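Local coordinates for cyclic nucleotide-gated potassium channel mll3241 (Mesorhizobium loti, PDB 4MUV), which forms a tetrameric potassium channel of the membrane that is activated by cyclic AMP, the chain here being its cytoplasmic cyclic nucleotide-binding domain, at residues 17-22 with 61-66. The protein carries 3 engineered substitutions. Numbering follows the deposited sequence.
Sequences VAAVPL and FVVEGS
V20 sets its two methyls on two different residues of strand 58-64. CG1, anti to the backbone N (chi1 -177°), comes obliquely to the F61 ring, 3.8 Å from CD2. CG2 meets V63 CG1 at 3.6 Å. The V20 and F61 side chains cross at about a right angle. L22 crosses the phenyl group in the same way but arrives at the ring's edge, close to its plane, with its CD2 4.0 Å from F61 CE2. At the other end, A19 brings CB to 4.0 Å from the carbonyl O of V63, and to 4.2 Å from V63 CG1. V20 ends a type I turn that starts at V17, its N hydrogen-bonded to V17 O (3.0 Å). The contacts between side chains are all apolar, and four of the five touching residues are buried; A19 is partly exposed. V63 and E64 form a classic beta bulge opposite S105 on strand 104-110. The linker between helices 13-17 and 28-37 packs against the beta roll of the cyclic nucleotide-binding domain, with L22 and F61 both reaching F128 of helix 122-139, the helix that carries the ligand-binding R135.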
ATOM      1  N   VAL A  17       1.647  -2.186 -12.232  1.00  8.99           N
ATOM      2  CA  VAL A  17       2.649  -2.696 -11.311  1.00 10.70           C
ATOM      3  C   VAL A  17       4.071  -2.327 -11.719  1.00 10.31           C
ATOM      4  O   VAL A  17       4.977  -2.322 -10.883  1.00 11.68           O
ATOM      5  CB  VAL A  17       2.506  -4.228 -11.048  1.00 11.93           C
ATOM      6  CG1 VAL A  17       3.125  -5.081 -12.150  1.00 12.69           C
ATOM      7  CG2 VAL A  17       3.085  -4.594  -9.672  1.00 14.19           C
ATOM      8  N   ALA A  18       4.285  -1.984 -12.990  1.00 10.56           N
ATOM      9  CA  ALA A  18       5.611  -1.543 -13.429  1.00 11.42           C
ATOM     10  C   ALA A  18       6.069  -0.283 -12.667  1.00 11.58           C
ATOM     11  O   ALA A  18       7.250  -0.002 -12.606  1.00 14.78           O
ATOM     12  CB  ALA A  18       5.607  -1.279 -14.931  1.00 12.83           C
ATOM     13  N   ALA A  19       5.129   0.443 -12.058  1.00 12.97           N
ATOM     14  CA  ALA A  19       5.436   1.643 -11.272  1.00 13.58           C
ATOM     15  C   ALA A  19       5.793   1.360  -9.796  1.00 14.30           C
ATOM     16  O   ALA A  19       5.945   2.294  -9.007  1.00 16.91           O
ATOM     17  CB  ALA A  19       4.261   2.609 -11.337  1.00 14.97           C
ATOM     18  N   VAL A  20       5.951   0.103  -9.421  1.00 14.54           N
ATOM     19  CA  VAL A  20       6.261  -0.260  -8.029  1.00 14.46           C
ATOM     20  C   VAL A  20       7.655  -0.862  -7.936  1.00 14.05           C
ATOM     21  O   VAL A  20       7.816  -2.052  -8.142  1.00 13.68           O
ATOM     22  CB  VAL A  20       5.227  -1.270  -7.460  1.00 15.36           C
ATOM     23  CG1 VAL A  20       5.522  -1.579  -5.974  1.00 16.32           C
ATOM     24  CG2 VAL A  20       3.824  -0.714  -7.597  1.00 17.75           C
ATOM     25  N   PRO A  21       8.656  -0.041  -7.569  1.00 16.68           N
ATOM     26  CA  PRO A  21      10.025  -0.555  -7.537  1.00 17.00           C
ATOM     27  C   PRO A  21      10.201  -1.739  -6.614  1.00 14.65           C
ATOM     28  O   PRO A  21      11.014  -2.614  -6.897  1.00 16.13           O
ATOM     29  CB  PRO A  21      10.828   0.627  -6.996  1.00 20.75           C
ATOM     30  CG  PRO A  21      10.057   1.806  -7.388  1.00 20.90           C
ATOM     31  CD  PRO A  21       8.623   1.399  -7.264  1.00 18.46           C
ATOM     32  N   LEU A  22       9.452  -1.767  -5.525  1.00 16.40           N
ATOM     33  CA  LEU A  22       9.574  -2.846  -4.567  1.00 17.46           C
ATOM     34  C   LEU A  22       9.451  -4.208  -5.236  1.00 18.26           C
ATOM     35  O   LEU A  22      10.112  -5.161  -4.834  1.00 20.49           O
ATOM     36  CB  LEU A  22       8.513  -2.715  -3.467  1.00 18.22           C
ATOM     37  CG  LEU A  22       8.659  -3.651  -2.273  1.00 18.87           C
ATOM     38  CD1 LEU A  22       9.958  -3.340  -1.506  1.00 19.68           C
ATOM     39  CD2 LEU A  22       7.456  -3.494  -1.343  1.00 19.34           C
ATOM     40  N   PHE A  61      -0.166   0.557  -2.599  1.00  7.69           N
ATOM     41  CA  PHE A  61       0.975   1.004  -3.398  1.00  7.94           C
ATOM     42  C   PHE A  61       0.495   2.130  -4.282  1.00  8.26           C
ATOM     43  O   PHE A  61      -0.457   1.982  -5.036  1.00  9.46           O
ATOM     44  CB  PHE A  61       1.521  -0.160  -4.221  1.00  8.85           C
ATOM     45  CG  PHE A  61       1.993  -1.272  -3.355  1.00  9.34           C
ATOM     46  CD1 PHE A  61       1.117  -2.238  -2.911  1.00  9.80           C
ATOM     47  CD2 PHE A  61       3.306  -1.311  -2.917  1.00  9.14           C
ATOM     48  CE1 PHE A  61       1.548  -3.231  -2.074  1.00 11.58           C
ATOM     49  CE2 PHE A  61       3.732  -2.298  -2.057  1.00 10.50           C
ATOM     50  CZ  PHE A  61       2.851  -3.263  -1.641  1.00 12.99           C
ATOM     51  N   VAL A  62       1.153   3.288  -4.183  1.00  8.19           N
ATOM     52  CA  VAL A  62       0.774   4.435  -5.015  1.00  8.97           C
ATOM     53  C   VAL A  62       1.354   4.246  -6.411  1.00  8.65           C
ATOM     54  O   VAL A  62       2.551   3.991  -6.567  1.00 10.24           O
ATOM     55  CB  VAL A  62       1.299   5.761  -4.436  1.00  8.82           C
ATOM     56  CG1 VAL A  62       0.871   6.930  -5.283  1.00  8.94           C
ATOM     57  CG2 VAL A  62       0.814   5.952  -3.006  1.00 10.32           C
ATOM     58  N   VAL A  63       0.509   4.352  -7.438  1.00  9.47           N
ATOM     59  CA  VAL A  63       0.971   4.113  -8.799  1.00 10.06           C
ATOM     60  C   VAL A  63       0.735   5.271  -9.751  1.00 13.13           C
ATOM     61  O   VAL A  63       1.402   5.308 -10.772  1.00 14.17           O
ATOM     62  CB  VAL A  63       0.469   2.724  -9.344  1.00 11.67           C
ATOM     63  CG1 VAL A  63       1.179   1.565  -8.627  1.00 12.54           C
ATOM     64  CG2 VAL A  63      -1.010   2.559  -9.215  1.00 12.50           C
ATOM     65  N   GLU A  64      -0.176   6.189  -9.421  1.00 12.36           N
ATOM     66  CA  GLU A  64      -0.401   7.430 -10.183  1.00 12.65           C
ATOM     67  C   GLU A  64      -0.915   8.469  -9.197  1.00 10.87           C
ATOM     68  O   GLU A  64      -1.725   8.140  -8.331  1.00 11.51           O
ATOM     69  CB  GLU A  64      -1.465   7.262 -11.291  1.00 13.40           C
ATOM     70  CG  GLU A  64      -1.235   6.126 -12.299  1.00 15.81           C
ATOM     71  CD  GLU A  64      -2.372   5.969 -13.299  1.00 16.97           C
ATOM     72  OE1 GLU A  64      -3.561   6.114 -12.925  1.00 17.10           O
ATOM     73  OE2 GLU A  64      -2.083   5.668 -14.462  1.00 17.44           O
ATOM     74  N   GLY A  65      -0.459   9.713  -9.297  1.00 12.06           N
ATOM     75  CA  GLY A  65      -0.911  10.731  -8.368  1.00 11.12           C
ATOM     76  C   GLY A  65      -0.229  10.629  -7.022  1.00 11.15           C
ATOM     77  O   GLY A  65       0.773   9.966  -6.879  1.00 12.62           O
ATOM     78  N   SER A  66      -0.776  11.311  -6.028  1.00 11.83           N
ATOM     79  CA  SER A  66      -0.163  11.347  -4.713  1.00 11.72           C
ATOM     80  C   SER A  66      -1.171  11.359  -3.571  1.00 10.41           C
ATOM     81  O   SER A  66      -2.338  11.750  -3.734  1.00 11.50           O
ATOM     82  CB  SER A  66       0.765  12.550  -4.594  1.00 13.27           C
ATOM     83  OG  SER A  66       0.042  13.752  -4.719  1.00 15.33           O
TER